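PDB 4R84: sialyltransferase 0160 from Photobacterium damselae, which probably transfers sialic acid from CMP-sialic acid to a galactose-containing acceptor, as a GT-B glycosyltransferase. Local coordinates for residues Phe81-Pro86 with Leu113-Pro118. Residues are numbered along the deposited sequence; the frame is centred on the assembly and turned at random.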
loop_
_atom_site.group_PDB
_atom_site.type_symbol
_atom_site.label_atom_id
_atom_site.label_comp_id
_atom_site.label_asym_id
_atom_site.label_seq_id
_atom_site.Cartn_x
_atom_site.Cartn_y
_atom_site.Cartn_z
ATOM N N PHE A 81 -26.110 1.403 -29.740
ATOM C CA PHE A 81 -26.957 0.404 -29.099
ATOM C C PHE A 81 -26.235 -0.232 -27.930
ATOM O O PHE A 81 -25.015 -0.096 -27.784
ATOM C CB PHE A 81 -27.404 -0.686 -30.079
ATOM C CG PHE A 81 -26.287 -1.530 -30.606
ATOM C CD1 PHE A 81 -25.549 -1.118 -31.706
ATOM C CD2 PHE A 81 -25.948 -2.722 -29.982
ATOM C CE1 PHE A 81 -24.509 -1.887 -32.188
ATOM C CE2 PHE A 81 -24.912 -3.498 -30.456
ATOM C CZ PHE A 81 -24.187 -3.073 -31.568
ATOM N N ASP A 82 -26.994 -0.940 -27.106
ATOM C CA ASP A 82 -26.419 -1.515 -25.893
ATOM C C ASP A 82 -25.963 -2.953 -26.064
ATOM O O ASP A 82 -26.691 -3.801 -26.581
ATOM C CB ASP A 82 -27.425 -1.459 -24.742
ATOM C CG ASP A 82 -27.598 -0.063 -24.169
ATOM O OD1 ASP A 82 -26.821 0.853 -24.524
ATOM O OD2 ASP A 82 -28.513 0.112 -23.334
ATOM N N PHE A 83 -24.737 -3.200 -25.614
ATOM C CA PHE A 83 -24.194 -4.535 -25.434
ATOM C C PHE A 83 -24.338 -4.872 -23.952
ATOM O O PHE A 83 -23.766 -4.184 -23.097
ATOM C CB PHE A 83 -22.723 -4.575 -25.878
ATOM C CG PHE A 83 -22.002 -5.865 -25.571
ATOM C CD1 PHE A 83 -21.968 -6.895 -26.498
ATOM C CD2 PHE A 83 -21.302 -6.025 -24.372
ATOM C CE1 PHE A 83 -21.278 -8.072 -26.224
ATOM C CE2 PHE A 83 -20.621 -7.201 -24.089
ATOM C CZ PHE A 83 -20.600 -8.220 -25.017
ATOM N N VAL A 84 -25.118 -5.909 -23.649
ATOM C CA VAL A 84 -25.227 -6.411 -22.282
ATOM C C VAL A 84 -24.362 -7.648 -22.132
ATOM O O VAL A 84 -24.593 -8.650 -22.810
ATOM C CB VAL A 84 -26.669 -6.774 -21.905
ATOM C CG1 VAL A 84 -26.733 -7.264 -20.452
ATOM C CG2 VAL A 84 -27.590 -5.583 -22.123
ATOM N N ALA A 85 -23.339 -7.570 -21.283
ATOM C CA ALA A 85 -22.413 -8.684 -21.114
ATOM C C ALA A 85 -23.091 -9.904 -20.508
ATOM O O ALA A 85 -23.662 -9.827 -19.420
ATOM C CB ALA A 85 -21.217 -8.265 -20.242
ATOM N N PRO A 86 -23.008 -11.047 -21.200
ATOM C CA PRO A 86 -23.576 -12.302 -20.703
ATOM C C PRO A 86 -22.763 -12.889 -19.565
ATOM O O PRO A 86 -21.604 -12.477 -19.359
ATOM C CB PRO A 86 -23.520 -13.223 -21.925
ATOM C CG PRO A 86 -22.419 -12.683 -22.747
ATOM C CD PRO A 86 -22.450 -11.194 -22.556
ATOM N N LEU A 113 -14.838 -5.819 -27.352
ATOM C CA LEU A 113 -15.283 -5.917 -25.977
ATOM C C LEU A 113 -14.898 -7.273 -25.412
ATOM O O LEU A 113 -15.223 -8.305 -26.003
ATOM C CB LEU A 113 -16.803 -5.731 -25.883
ATOM C CG LEU A 113 -17.295 -4.397 -26.444
ATOM C CD1 LEU A 113 -18.833 -4.258 -26.307
ATOM C CD2 LEU A 113 -16.535 -3.239 -25.773
ATOM N N THR A 114 -14.235 -7.284 -24.262
ATOM C CA THR A 114 -13.931 -8.538 -23.603
ATOM C C THR A 114 -14.820 -8.642 -22.355
ATOM O O THR A 114 -14.803 -7.766 -21.493
ATOM C CB THR A 114 -12.423 -8.644 -23.227
ATOM O OG1 THR A 114 -11.625 -8.544 -24.416
ATOM C CG2 THR A 114 -12.122 -9.980 -22.584
ATOM N N VAL A 115 -15.630 -9.689 -22.293
ATOM C CA VAL A 115 -16.477 -9.928 -21.123
ATOM C C VAL A 115 -15.654 -10.576 -20.046
ATOM O O VAL A 115 -15.017 -11.607 -20.280
ATOM C CB VAL A 115 -17.687 -10.809 -21.484
ATOM C CG1 VAL A 115 -18.472 -11.211 -20.231
ATOM C CG2 VAL A 115 -18.575 -10.084 -22.487
ATOM N N VAL A 116 -15.635 -9.941 -18.881
ATOM C CA VAL A 116 -14.780 -10.381 -17.784
ATOM C C VAL A 116 -15.585 -10.650 -16.534
ATOM O O VAL A 116 -16.677 -10.126 -16.348
ATOM C CB VAL A 116 -13.681 -9.339 -17.467
ATOM C CG1 VAL A 116 -12.806 -9.147 -18.711
ATOM C CG2 VAL A 116 -14.294 -8.024 -17.030
ATOM N N ALA A 117 -15.005 -11.458 -15.657
ATOM C CA ALA A 117 -15.588 -11.681 -14.348
ATOM C C ALA A 117 -15.509 -10.398 -13.534
ATOM O O ALA A 117 -14.595 -9.596 -13.710
ATOM C CB ALA A 117 -14.851 -12.811 -13.630
ATOM N N PRO A 118 -16.454 -10.204 -12.614
ATOM C CA PRO A 118 -16.280 -9.078 -11.697
ATOM C C PRO A 118 -15.056 -9.303 -10.812
ATOM O O PRO A 118 -14.638 -10.452 -10.630
ATOM C CB PRO A 118 -17.554 -9.095 -10.860
ATOM C CG PRO A 118 -18.014 -10.539 -10.915
ATOM C CD PRO A 118 -17.670 -10.982 -12.324
#
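Phe83 reaches across from strand 81-84 and meets both Leu113 and Val115 on strand 106-125. A chi1 of 172°, which sets CG anti to the backbone N, sends the ring out from strand 81-84 toward strand 106-125. The CD1 methyl of Leu113 sits over one face, 3.9 Å from the centroid of the Phe83 ring and 24° off the ring normal, a CH-pi contact. Leu113 CD1 is displaced from the ring's middle toward the rim, 3.6 Å from Phe83 CD2. The far end of the ring is met differently: Val115 CG2 comes up at the edge, close to the ring plane, 3.7 Å from Phe83 CZ. Tyr94 of strand 92-101 adds an edge-to-face ring contact to Phe83. This is the face-to-face packing of a beta sandwich, consistent with the PKD-like family of this N-terminal region: strand 81-84 pairs with strand 45-48, whereas strand 106-125 lies between 31-41 and 92-101 in the other layer. Two residues on, Ala85 points its CB at the same valine, 3.9 Å from Val115 CG2. Pro86 then closes in with its ring CD 4.0 Å from Val115 CG2, the two side chains crossing at a slant. Val115 CG1, near the Ala85 methyl as well, lies 3.5 Å from Pro86 O, an oxygen buried here without a hydrogen-bonding partner in the model.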